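Local coordinates for Medium/long-chain acyl-CoA thioesterase YigI (Shewanella oneidensis, PDB 3E8P), which probably hydrolyses medium- and long-chain fatty acyl-CoA thioesters to the free fatty acid and coenzyme A, at residues A[50-55]-A[125-130]; A[108-113]-A[159-164]; A[14-19]-A[88-93]; A[72-77]-A[115-120]. One frame throughout, in Å; residues are numbered along the deposited sequence.

How the contacts relate
From the N terminus, helix 14-29 meets the C-terminal end of helix 70-90 in contact 3, closing a loop that holds strands 40-44 and 49-54. Contact 1 opens on strand 49-54 before that loop is closed, so the two cross; it ends at strand 125-134. The whole of contact 4, from helix 70-90 to strand 109-117, falls within the span of contact 1, and it also crosses contact 3; I53 packs on V72 and V76, and V51 on V76. Contact 2 starts after contact 3 has closed and crosses contacts 1 and 4, pairing strand 109-117 with strand 153-162. Contacts 1 and 2 each pair two strands of the sheet; contact 4 sets the long helix on it.

Contact 1 of 4, residues A[50-55]-A[125-130]; sequences EVAINM and IFTGTG
V51 and G128 form a hydrogen-bonded pair in which each backbone N-H meets the other residue's carbonyl, V51 N to G128 O at 2.9 Å and G128 N to V51 O at 2.6 Å. Two residues on, I53 and F126 repeat the exchange, with I53 N to F126 O at 2.9 Å. A52 with T127 and N54 with I125 are the non-hydrogen-bonded pairs, and their side chains share a face. On the other face, the methyl CG2 of I53 rests against F126 CB at 3.8 Å. The selenomethionine M55 lies alongside the same phenylalanine, its chain bent at both chi2 and chi3, and brings CE to the ring edge in the plane, 3.6 Å from F126 CE2. This ladder joins two neighbouring strands of the antiparallel hotdog sheet, and the face bearing V51 and I53 is the one against helix 70-90, where both side chains meet V76. On the A52 face, the N54 amide oxygen OD1 sits 3.3 Å from I125 CG1, the two side chains side by side. E50 CG lies anti to its backbone N (chi1 169°), 3.9 Å from T127 CG2, and the extended chain runs on past that methyl. A water held by T127 OG1 makes a weak bond to E50 OE1, whose stronger partner is R43, a salt bridge from strand 40-44.

Contact 2 of 4, residues A[108-113]-A[159-164]; sequences LGTIDM and GTYMVG
I111 and D112 both face T160, and the pairing is a classic beta bulge: I111 N gives its hydrogen to T160 O at 2.8 Å, while T160 N bonds to D112 O at 3.0 Å. The register moves by one residue here, and strand 109-117 turns a corner at I111, whose CD1 packs 3.8 Å from T160 CG2. T110 and Y161 form a second closely packed group, lying side by side with T110 OG1 3.2 Å from Y161 CE1 and oblique to the ring. Both hydroxyls bond to D78 OD2 of helix 70-90, so one carboxylate oxygen fixes the two polar ends. G159 leaves room for that ring, since a side chain there would run into Y161 CE2. In this hotdog fold strand 109-117 is outermost within its own chain's sheet, yet D112 and M113 pair with a strand of the second subunit and carry the sheet onward. On the face shared with T160, D112 CG takes the crowded position between N and carbonyl carbon (chi1 70°), with OD1 3.3 Å from T160 OG1. Its stronger partners are T160 of the third subunit, by a hydrogen bond to OD2, and R114 of the fourth, by a salt bridge to OD1. An alanine here would probably cost that arginine and threonine this carboxylate partner. The looser end holds L108 and G109, both partly exposed: G109 N to M162 O is a weak bond of 3.3 Å, and L108 CD1 touches V163 CG1 at 4.1 Å.

Contact 3 of 4, residues A[14-19]-A[88-93]; sequences PIQAEV and GLVASR
Q16 and V90 join the first turns of helix 14-29 to the C-terminal end of helix 70-90, the long helix of the hotdog fold, and a side chain from one helix bonds to the backbone of the other. The polar link is a side-chain-to-backbone hydrogen bond, from Q16 NE2 to V90 O at 2.7 Å. It is bent, with an N-H...O angle of 136°, and the donor is tilted 31° from the plane of the carbonyl. R93 O lies 3.2 Å from the same Q16 NE2. The other end of the amide is also engaged, because Q16 OE1 accepts from the backbone N of N13, just before the helix, and this second bond should keep the amide from turning over. The apolar contacts are made by the two branches of V90. V90 CG1, anti to its own backbone N (chi1 171°), is thereby set against the glutamine stem, 3.6 Å from Q16 CB and close to CG as well, the two side chains running past one another in opposing senses. V90 CG2, the other branch, reaches tip to tip toward V19 CG2 at 4.2 Å, and L101 of helix 98-107 packs on both valines. An alanine in place of Q16 would probably leave V90 O without this donor and V90 CG1 without its CG neighbour, the contact with CB remaining. Within the segment 88-93, L89 O accepts from both S92 N and the hydroxyl S92 OG, the latter at 2.6 Å.

Contact 4 of 4, residues A[72-77]-A[115-120]; sequences VTATVL and VDYLRP
T73 and Y117 make the first touch across this contact, T73 CB standing 4.2 Å from Y117 CE2 and oblique to the ring. The same threonine packs also on L68 and A155, so it lies among several strands where the helix meets the sheet. Next along, A74 CB lies 3.9 Å from Y117 OH, and its small side chain lets V115 CG2 approach to 4.3 Å. The phenol oxygen is held by G70 O, at the start of the same helix, through a hydrogen bond that ties the tip of Y117 to the helix. The ring is also supported from within its own strand, for V115 CG1 sits 3.6 Å above one face, offset toward the rim. One turn after T73 comes L77, whose CG, anti to its carbonyl carbon (chi1 -69°), is the branch point from which CD1 reaches V115 CG1 at 3.7 Å. The two side chains cross obliquely, and L77 reaches on to M144 and L146 of strand 139-148. The axis of helix 72-77 passes 9.7 Å from that of strand 115-117, their directions 137° apart. V115 and D116 pair with a strand of the second subunit, so this edge is also a subunit interface. A long helix laid across a curved antiparallel sheet, here meeting the strand outermost within its own chain, is the signature of the hotdog fold of the thioesterase superfamily.

Contact 1 of 4, residues A[50-55]-A[125-130]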
loop_
_atom_site.group_PDB
_atom_site.type_symbol
_atom_site.label_atom_id
_atom_site.label_comp_id
_atom_site.label_asym_id
_atom_site.label_seq_id
_atom_site.Cartn_x
_atom_site.Cartn_y
_atom_site.Cartn_z
ATOM N N GLU A 50 15.547 10.645 -14.106
ATOM C CA GLU A 50 14.457 11.321 -14.768
ATOM C C GLU A 50 14.063 10.390 -15.892
ATOM O O GLU A 50 14.889 10.034 -16.742
ATOM C CB GLU A 50 14.898 12.674 -15.321
ATOM C CG GLU A 50 13.877 13.323 -16.248
ATOM C CD GLU A 50 14.060 14.831 -16.356
ATOM O OE1 GLU A 50 13.438 15.455 -17.246
ATOM O OE2 GLU A 50 14.824 15.390 -15.536
ATOM N N VAL A 51 12.803 9.971 -15.869
ATOM C CA VAL A 51 12.272 9.079 -16.879
ATOM C C VAL A 51 11.191 9.825 -17.638
ATOM O O VAL A 51 10.385 10.543 -17.042
ATOM C CB VAL A 51 11.670 7.803 -16.241
ATOM C CG1 VAL A 51 10.993 6.952 -17.292
ATOM C CG2 VAL A 51 12.770 7.000 -15.568
ATOM N N ALA A 52 11.190 9.664 -18.956
ATOM C CA ALA A 52 10.204 10.320 -19.798
ATOM C C ALA A 52 9.650 9.330 -20.806
ATOM O O ALA A 52 10.317 8.363 -21.187
ATOM C CB ALA A 52 10.826 11.502 -20.519
ATOM N N ILE A 53 8.418 9.580 -21.225
ATOM C CA ILE A 53 7.739 8.738 -22.187
ATOM C C ILE A 53 6.731 9.619 -22.919
ATOM O O ILE A 53 5.880 10.259 -22.302
ATOM C CB ILE A 53 7.011 7.565 -21.471
ATOM C CG1 ILE A 53 6.235 6.721 -22.484
ATOM C CG2 ILE A 53 6.070 8.111 -20.384
ATOM C CD1 ILE A 53 5.630 5.454 -21.886
ATOM N N ASN A 54 6.838 9.671 -24.239
ATOM C CA ASN A 54 5.915 10.485 -25.011
ATOM C C ASN A 54 4.619 9.744 -25.185
ATOM O O ASN A 54 4.595 8.516 -25.217
ATOM C CB ASN A 54 6.487 10.813 -26.389
ATOM C CG ASN A 54 7.834 11.469 -26.307
ATOM O OD1 ASN A 54 8.002 12.482 -25.633
ATOM N ND2 ASN A 54 8.810 10.893 -26.986
HETATM N N MSE A 55 3.539 10.505 -25.293
HETATM C CA MSE A 55 2.216 9.944 -25.489
HETATM C C MSE A 55 2.111 9.484 -26.930
HETATM O O MSE A 55 2.542 10.187 -27.843
HETATM C CB MSE A 55 1.155 11.010 -25.231
HETATM C CG MSE A 55 -0.253 10.587 -25.593
HETATM SE SE MSE A 55 -0.891 9.218 -24.413
HETATM C CE MSE A 55 -1.845 10.335 -23.143
ATOM N N ILE A 125 3.741 14.664 -23.078
ATOM C CA ILE A 125 4.951 14.003 -22.604
ATOM C C ILE A 125 4.863 13.826 -21.095
ATOM O O ILE A 125 4.633 14.789 -20.366
ATOM C CB ILE A 125 6.222 14.840 -22.909
ATOM C CG1 ILE A 125 6.371 15.024 -24.423
ATOM C CG2 ILE A 125 7.466 14.155 -22.319
ATOM C CD1 ILE A 125 7.572 15.854 -24.824
ATOM N N PHE A 126 5.047 12.595 -20.632
ATOM C CA PHE A 126 4.995 12.312 -19.209
ATOM C C PHE A 126 6.403 12.115 -18.659
ATOM O O PHE A 126 7.222 11.405 -19.250
ATOM C CB PHE A 126 4.119 11.084 -18.970
ATOM C CG PHE A 126 2.672 11.308 -19.327
ATOM C CD1 PHE A 126 1.832 12.011 -18.469
ATOM C CD2 PHE A 126 2.166 10.872 -20.542
ATOM C CE1 PHE A 126 0.513 12.280 -18.816
ATOM C CE2 PHE A 126 0.845 11.136 -20.900
ATOM C CZ PHE A 126 0.017 11.843 -20.036
ATOM N N THR A 127 6.670 12.756 -17.521
ATOM C CA THR A 127 7.975 12.697 -16.879
ATOM C C THR A 127 7.887 12.195 -15.441
ATOM O O THR A 127 6.997 12.588 -14.694
ATOM C CB THR A 127 8.626 14.096 -16.882
ATOM O OG1 THR A 127 8.670 14.590 -18.228
ATOM C CG2 THR A 127 10.043 14.036 -16.313
ATOM N N GLY A 128 8.830 11.339 -15.057
ATOM C CA GLY A 128 8.837 10.797 -13.714
ATOM C C GLY A 128 10.151 10.958 -12.965
ATOM O O GLY A 128 11.238 10.799 -13.527
ATOM N N THR A 129 10.043 11.289 -11.684
ATOM C CA THR A 129 11.209 11.453 -10.823
ATOM C C THR A 129 10.898 10.775 -9.500
ATOM O O THR A 129 9.747 10.429 -9.222
ATOM C CB THR A 129 11.520 12.947 -10.532
ATOM O OG1 THR A 129 10.478 13.500 -9.719
ATOM C CG2 THR A 129 11.630 13.749 -11.844
ATOM N N GLY A 130 11.922 10.585 -8.681
ATOM C CA GLY A 130 11.702 9.960 -7.393
ATOM C C GLY A 130 12.797 10.315 -6.414
ATOM O O GLY A 130 13.673 11.122 -6.722
HETATM O O HOH W 1 11.004 15.124 -19.664
#

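Contact 2 of 4, residues A[108-113]-A[159-164]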
loop_
_atom_site.group_PDB
_atom_site.type_symbol
_atom_site.label_atom_id
_atom_site.label_comp_id
_atom_site.label_asym_id
_atom_site.label_seq_id
_atom_site.Cartn_x
_atom_site.Cartn_y
_atom_site.Cartn_z
ATOM N N LEU A 108 18.662 -6.237 -7.899
ATOM C CA LEU A 108 17.658 -5.174 -7.928
ATOM C C LEU A 108 16.285 -5.693 -8.353
ATOM O O LEU A 108 16.158 -6.355 -9.381
ATOM C CB LEU A 108 18.077 -4.056 -8.885
ATOM C CG LEU A 108 17.145 -2.840 -8.866
ATOM C CD1 LEU A 108 17.271 -2.136 -7.515
ATOM C CD2 LEU A 108 17.496 -1.890 -9.998
ATOM N N GLY A 109 15.266 -5.374 -7.560
ATOM C CA GLY A 109 13.911 -5.804 -7.869
ATOM C C GLY A 109 12.885 -5.124 -6.982
ATOM O O GLY A 109 13.223 -4.605 -5.921
ATOM N N THR A 110 11.631 -5.121 -7.416
ATOM C CA THR A 110 10.552 -4.502 -6.647
ATOM C C THR A 110 9.911 -5.539 -5.726
ATOM O O THR A 110 9.583 -6.625 -6.176
ATOM C CB THR A 110 9.451 -3.980 -7.578
ATOM O OG1 THR A 110 10.043 -3.268 -8.668
ATOM C CG2 THR A 110 8.506 -3.053 -6.819
ATOM N N ILE A 111 9.748 -5.213 -4.446
ATOM C CA ILE A 111 9.106 -6.123 -3.496
ATOM C C ILE A 111 7.617 -5.762 -3.505
ATOM O O ILE A 111 6.759 -6.607 -3.756
ATOM C CB ILE A 111 9.675 -5.943 -2.073
ATOM C CG1 ILE A 111 11.177 -6.245 -2.082
ATOM C CG2 ILE A 111 8.938 -6.860 -1.083
ATOM C CD1 ILE A 111 11.911 -5.761 -0.842
ATOM N N ASP A 112 7.315 -4.498 -3.233
ATOM C CA ASP A 112 5.944 -4.030 -3.271
ATOM C C ASP A 112 5.907 -2.589 -3.754
ATOM O O ASP A 112 6.921 -1.889 -3.758
ATOM C CB ASP A 112 5.260 -4.159 -1.898
ATOM C CG ASP A 112 5.794 -3.180 -0.873
ATOM O OD1 ASP A 112 5.599 -1.958 -1.051
ATOM O OD2 ASP A 112 6.407 -3.631 0.119
HETATM N N MSE A 113 4.730 -2.167 -4.189
HETATM C CA MSE A 113 4.530 -0.816 -4.675
HETATM C C MSE A 113 3.089 -0.382 -4.532
HETATM O O MSE A 113 2.159 -1.172 -4.733
HETATM C CB MSE A 113 4.922 -0.694 -6.152
HETATM C CG MSE A 113 4.548 0.663 -6.750
HETATM SE SE MSE A 113 5.011 0.922 -8.627
HETATM C CE MSE A 113 3.928 -0.503 -9.372
ATOM N N GLY A 159 7.656 2.822 -3.492
ATOM C CA GLY A 159 8.115 1.463 -3.723
ATOM C C GLY A 159 9.163 0.952 -2.748
ATOM O O GLY A 159 9.999 1.709 -2.251
ATOM N N THR A 160 9.102 -0.343 -2.462
ATOM C CA THR A 160 10.055 -0.988 -1.578
ATOM C C THR A 160 10.884 -1.866 -2.503
ATOM O O THR A 160 10.351 -2.735 -3.196
ATOM C CB THR A 160 9.342 -1.834 -0.522
ATOM O OG1 THR A 160 8.498 -0.987 0.276
ATOM C CG2 THR A 160 10.343 -2.500 0.376
ATOM N N TYR A 161 12.189 -1.622 -2.531
ATOM C CA TYR A 161 13.073 -2.360 -3.416
ATOM C C TYR A 161 14.162 -3.159 -2.728
ATOM O O TYR A 161 14.648 -2.797 -1.653
ATOM C CB TYR A 161 13.709 -1.390 -4.407
ATOM C CG TYR A 161 12.700 -0.699 -5.289
ATOM C CD1 TYR A 161 12.334 -1.242 -6.515
ATOM C CD2 TYR A 161 12.072 0.478 -4.873
ATOM C CE1 TYR A 161 11.364 -0.632 -7.308
ATOM C CE2 TYR A 161 11.105 1.089 -5.650
ATOM C CZ TYR A 161 10.751 0.530 -6.866
ATOM O OH TYR A 161 9.764 1.112 -7.629
HETATM N N MSE A 162 14.526 -4.262 -3.365
HETATM C CA MSE A 162 15.582 -5.140 -2.881
HETATM C C MSE A 162 16.853 -4.626 -3.565
HETATM O O MSE A 162 16.905 -4.540 -4.792
HETATM C CB MSE A 162 15.303 -6.586 -3.314
HETATM C CG MSE A 162 16.221 -7.622 -2.698
HETATM SE SE MSE A 162 15.900 -7.833 -0.801
HETATM C CE MSE A 162 14.371 -9.014 -0.904
ATOM N N VAL A 163 17.867 -4.277 -2.780
ATOM C CA VAL A 163 19.119 -3.774 -3.351
ATOM C C VAL A 163 20.334 -4.591 -2.929
ATOM O O VAL A 163 21.475 -4.255 -3.256
ATOM C CB VAL A 163 19.346 -2.298 -2.962
ATOM C CG1 VAL A 163 18.295 -1.418 -3.636
ATOM C CG2 VAL A 163 19.267 -2.147 -1.449
ATOM N N GLY A 164 20.072 -5.671 -2.204
ATOM C CA GLY A 164 21.134 -6.542 -1.735
ATOM C C GLY A 164 20.569 -7.860 -1.234
ATOM O O GLY A 164 19.344 -8.075 -1.391
ATOM O OXT GLY A 164 21.344 -8.678 -0.686
#

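Contact 3 of 4, residues A[14-19]-A[88-93]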
loop_
_atom_site.group_PDB
_atom_site.type_symbol
_atom_site.label_atom_id
_atom_site.label_comp_id
_atom_site.label_asym_id
_atom_site.label_seq_id
_atom_site.Cartn_x
_atom_site.Cartn_y
_atom_site.Cartn_z
ATOM N N PRO A 14 34.739 8.064 -10.438
ATOM C CA PRO A 14 34.659 7.369 -11.729
ATOM C C PRO A 14 33.877 6.051 -11.764
ATOM O O PRO A 14 33.102 5.819 -12.692
ATOM C CB PRO A 14 36.128 7.196 -12.118
ATOM C CG PRO A 14 36.828 7.139 -10.799
ATOM C CD PRO A 14 36.142 8.233 -10.025
ATOM N N ILE A 15 34.071 5.194 -10.767
ATOM C CA ILE A 15 33.365 3.912 -10.732
ATOM C C ILE A 15 31.846 4.101 -10.710
ATOM O O ILE A 15 31.124 3.534 -11.535
ATOM C CB ILE A 15 33.778 3.066 -9.501
ATOM C CG1 ILE A 15 35.280 2.774 -9.541
ATOM C CG2 ILE A 15 33.004 1.759 -9.478
ATOM C CD1 ILE A 15 36.143 3.937 -9.090
ATOM N N GLN A 16 31.373 4.906 -9.766
ATOM C CA GLN A 16 29.951 5.179 -9.620
ATOM C C GLN A 16 29.329 5.673 -10.925
ATOM O O GLN A 16 28.322 5.135 -11.384
ATOM C CB GLN A 16 29.733 6.221 -8.519
ATOM C CG GLN A 16 30.255 5.801 -7.160
ATOM C CD GLN A 16 30.071 6.876 -6.116
ATOM O OE1 GLN A 16 30.425 8.030 -6.339
ATOM N NE2 GLN A 16 29.524 6.504 -4.965
ATOM N N ALA A 17 29.940 6.695 -11.516
ATOM C CA ALA A 17 29.448 7.281 -12.757
ATOM C C ALA A 17 29.517 6.302 -13.915
ATOM O O ALA A 17 28.739 6.399 -14.864
ATOM C CB ALA A 17 30.246 8.535 -13.092
ATOM N N GLU A 18 30.446 5.359 -13.841
ATOM C CA GLU A 18 30.595 4.382 -14.908
ATOM C C GLU A 18 29.457 3.363 -14.879
ATOM O O GLU A 18 28.843 3.089 -15.910
ATOM C CB GLU A 18 31.948 3.670 -14.791
ATOM C CG GLU A 18 32.767 3.677 -16.079
ATOM C CD GLU A 18 32.077 2.951 -17.225
ATOM O OE1 GLU A 18 31.898 1.716 -17.130
ATOM O OE2 GLU A 18 31.714 3.615 -18.223
ATOM N N VAL A 19 29.170 2.810 -13.700
ATOM C CA VAL A 19 28.100 1.824 -13.576
ATOM C C VAL A 19 26.751 2.461 -13.881
ATOM O O VAL A 19 25.883 1.830 -14.481
ATOM C CB VAL A 19 28.058 1.182 -12.163
ATOM C CG1 VAL A 19 29.398 0.537 -11.850
ATOM C CG2 VAL A 19 27.703 2.219 -11.116
ATOM N N GLY A 88 20.776 5.374 -5.053
ATOM C CA GLY A 88 20.988 5.612 -3.636
ATOM C C GLY A 88 21.950 4.595 -3.037
ATOM O O GLY A 88 22.642 4.873 -2.049
ATOM N N LEU A 89 21.994 3.410 -3.638
ATOM C CA LEU A 89 22.884 2.356 -3.174
ATOM C C LEU A 89 24.296 2.685 -3.649
ATOM O O LEU A 89 25.249 2.617 -2.877
ATOM C CB LEU A 89 22.449 0.996 -3.736
ATOM C CG LEU A 89 23.474 -0.134 -3.565
ATOM C CD1 LEU A 89 23.727 -0.384 -2.088
ATOM C CD2 LEU A 89 22.973 -1.393 -4.244
ATOM N N VAL A 90 24.414 3.058 -4.921
ATOM C CA VAL A 90 25.701 3.412 -5.508
ATOM C C VAL A 90 26.385 4.577 -4.780
ATOM O O VAL A 90 27.605 4.593 -4.623
ATOM C CB VAL A 90 25.546 3.803 -6.995
ATOM C CG1 VAL A 90 26.851 4.369 -7.520
ATOM C CG2 VAL A 90 25.140 2.595 -7.814
ATOM N N ALA A 91 25.598 5.547 -4.336
ATOM C CA ALA A 91 26.145 6.709 -3.654
ATOM C C ALA A 91 26.405 6.499 -2.167
ATOM O O ALA A 91 26.974 7.367 -1.514
ATOM C CB ALA A 91 25.216 7.909 -3.851
ATOM N N SER A 92 26.001 5.353 -1.629
ATOM C CA SER A 92 26.190 5.093 -0.206
ATOM C C SER A 92 27.586 4.617 0.195
ATOM O O SER A 92 27.905 4.570 1.384
ATOM C CB SER A 92 25.156 4.072 0.284
ATOM O OG SER A 92 25.366 2.803 -0.305
ATOM N N ARG A 93 28.418 4.268 -0.781
ATOM C CA ARG A 93 29.761 3.780 -0.472
ATOM C C ARG A 93 30.825 4.197 -1.484
ATOM O O ARG A 93 30.509 4.597 -2.605
ATOM C CB ARG A 93 29.743 2.250 -0.364
ATOM C CG ARG A 93 29.058 1.712 0.881
ATOM C CD ARG A 93 28.774 0.226 0.760
ATOM N NE ARG A 93 29.967 -0.539 0.417
ATOM C CZ ARG A 93 31.029 -0.663 1.205
ATOM N NH1 ARG A 93 31.048 -0.072 2.394
ATOM N NH2 ARG A 93 32.074 -1.374 0.799
#

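Contact 4 of 4, residues A[72-77]-A[115-120]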
loop_
_atom_site.group_PDB
_atom_site.type_symbol
_atom_site.label_atom_id
_atom_site.label_comp_id
_atom_site.label_asym_id
_atom_site.label_seq_id
_atom_site.Cartn_x
_atom_site.Cartn_y
_atom_site.Cartn_z
ATOM N N VAL A 72 0.517 2.067 -17.666
ATOM C CA VAL A 72 1.702 2.779 -18.115
ATOM C C VAL A 72 2.219 3.615 -16.964
ATOM O O VAL A 72 3.417 3.646 -16.681
ATOM C CB VAL A 72 1.393 3.738 -19.280
ATOM C CG1 VAL A 72 2.625 4.577 -19.588
ATOM C CG2 VAL A 72 0.951 2.950 -20.512
ATOM N N THR A 73 1.305 4.307 -16.302
ATOM C CA THR A 73 1.684 5.140 -15.167
ATOM C C THR A 73 2.393 4.279 -14.114
ATOM O O THR A 73 3.434 4.666 -13.589
ATOM C CB THR A 73 0.447 5.812 -14.559
ATOM O OG1 THR A 73 -0.135 6.692 -15.530
ATOM C CG2 THR A 73 0.821 6.601 -13.334
ATOM N N ALA A 74 1.835 3.106 -13.832
ATOM C CA ALA A 74 2.426 2.192 -12.859
ATOM C C ALA A 74 3.786 1.689 -13.338
ATOM O O ALA A 74 4.706 1.538 -12.542
ATOM C CB ALA A 74 1.494 1.020 -12.612
ATOM N N THR A 75 3.916 1.441 -14.642
ATOM C CA THR A 75 5.181 0.959 -15.209
ATOM C C THR A 75 6.285 2.001 -15.015
ATOM O O THR A 75 7.386 1.677 -14.553
ATOM C CB THR A 75 5.037 0.639 -16.733
ATOM O OG1 THR A 75 4.121 -0.445 -16.901
ATOM C CG2 THR A 75 6.373 0.230 -17.334
ATOM N N VAL A 76 5.980 3.254 -15.346
ATOM C CA VAL A 76 6.954 4.339 -15.202
ATOM C C VAL A 76 7.358 4.571 -13.744
ATOM O O VAL A 76 8.534 4.709 -13.429
ATOM C CB VAL A 76 6.404 5.668 -15.769
ATOM C CG1 VAL A 76 7.428 6.791 -15.567
ATOM C CG2 VAL A 76 6.078 5.501 -17.237
ATOM N N LEU A 77 6.376 4.605 -12.851
ATOM C CA LEU A 77 6.665 4.832 -11.442
ATOM C C LEU A 77 7.559 3.743 -10.855
ATOM O O LEU A 77 8.442 4.039 -10.048
ATOM C CB LEU A 77 5.363 4.932 -10.642
ATOM C CG LEU A 77 4.506 6.174 -10.909
ATOM C CD1 LEU A 77 3.125 5.998 -10.287
ATOM C CD2 LEU A 77 5.189 7.391 -10.336
ATOM N N VAL A 115 0.522 2.730 -5.823
ATOM C CA VAL A 115 0.358 3.838 -6.731
ATOM C C VAL A 115 -0.913 4.580 -6.354
ATOM O O VAL A 115 -1.966 3.966 -6.142
ATOM C CB VAL A 115 0.224 3.357 -8.182
ATOM C CG1 VAL A 115 -0.020 4.542 -9.096
ATOM C CG2 VAL A 115 1.474 2.606 -8.596
ATOM N N ASP A 116 -0.814 5.895 -6.255
ATOM C CA ASP A 116 -1.973 6.725 -5.946
ATOM C C ASP A 116 -2.280 7.536 -7.213
ATOM O O ASP A 116 -1.469 8.365 -7.639
ATOM C CB ASP A 116 -1.662 7.652 -4.758
ATOM C CG ASP A 116 -1.670 6.908 -3.413
ATOM O OD1 ASP A 116 -2.756 6.485 -2.950
ATOM O OD2 ASP A 116 -0.589 6.745 -2.818
ATOM N N TYR A 117 -3.430 7.256 -7.823
ATOM C CA TYR A 117 -3.878 7.941 -9.035
ATOM C C TYR A 117 -4.594 9.218 -8.628
ATOM O O TYR A 117 -5.713 9.191 -8.132
ATOM C CB TYR A 117 -4.811 7.028 -9.843
ATOM C CG TYR A 117 -4.116 5.776 -10.355
ATOM C CD1 TYR A 117 -4.099 4.597 -9.611
ATOM C CD2 TYR A 117 -3.426 5.791 -11.561
ATOM C CE1 TYR A 117 -3.405 3.468 -10.066
ATOM C CE2 TYR A 117 -2.734 4.681 -12.015
ATOM C CZ TYR A 117 -2.723 3.526 -11.270
ATOM O OH TYR A 117 -2.011 2.444 -11.731
ATOM N N LEU A 118 -3.936 10.343 -8.848
ATOM C CA LEU A 118 -4.473 11.641 -8.446
ATOM C C LEU A 118 -5.528 12.230 -9.376
ATOM O O LEU A 118 -6.536 12.755 -8.912
ATOM C CB LEU A 118 -3.311 12.633 -8.283
ATOM C CG LEU A 118 -2.141 12.077 -7.463
ATOM C CD1 LEU A 118 -0.944 12.996 -7.561
ATOM C CD2 LEU A 118 -2.588 11.899 -6.014
ATOM N N ARG A 119 -5.287 12.155 -10.681
ATOM C CA ARG A 119 -6.211 12.700 -11.677
ATOM C C ARG A 119 -5.883 12.124 -13.055
ATOM O O ARG A 119 -4.786 11.622 -13.268
ATOM C CB ARG A 119 -6.118 14.231 -11.693
ATOM C CG ARG A 119 -4.700 14.774 -11.877
ATOM C CD ARG A 119 -4.688 16.282 -11.741
ATOM N NE ARG A 119 -5.061 16.690 -10.393
ATOM C CZ ARG A 119 -4.212 16.790 -9.376
ATOM N NH1 ARG A 119 -2.926 16.523 -9.550
ATOM N NH2 ARG A 119 -4.653 17.135 -8.174
ATOM N N PRO A 120 -6.828 12.204 -14.009
ATOM C CA PRO A 120 -6.654 11.682 -15.371
ATOM C C PRO A 120 -5.312 11.959 -16.029
ATOM O O PRO A 120 -4.805 13.085 -16.008
ATOM C CB PRO A 120 -7.812 12.319 -16.136
ATOM C CG PRO A 120 -8.871 12.432 -15.085
ATOM C CD PRO A 120 -8.077 12.977 -13.917
#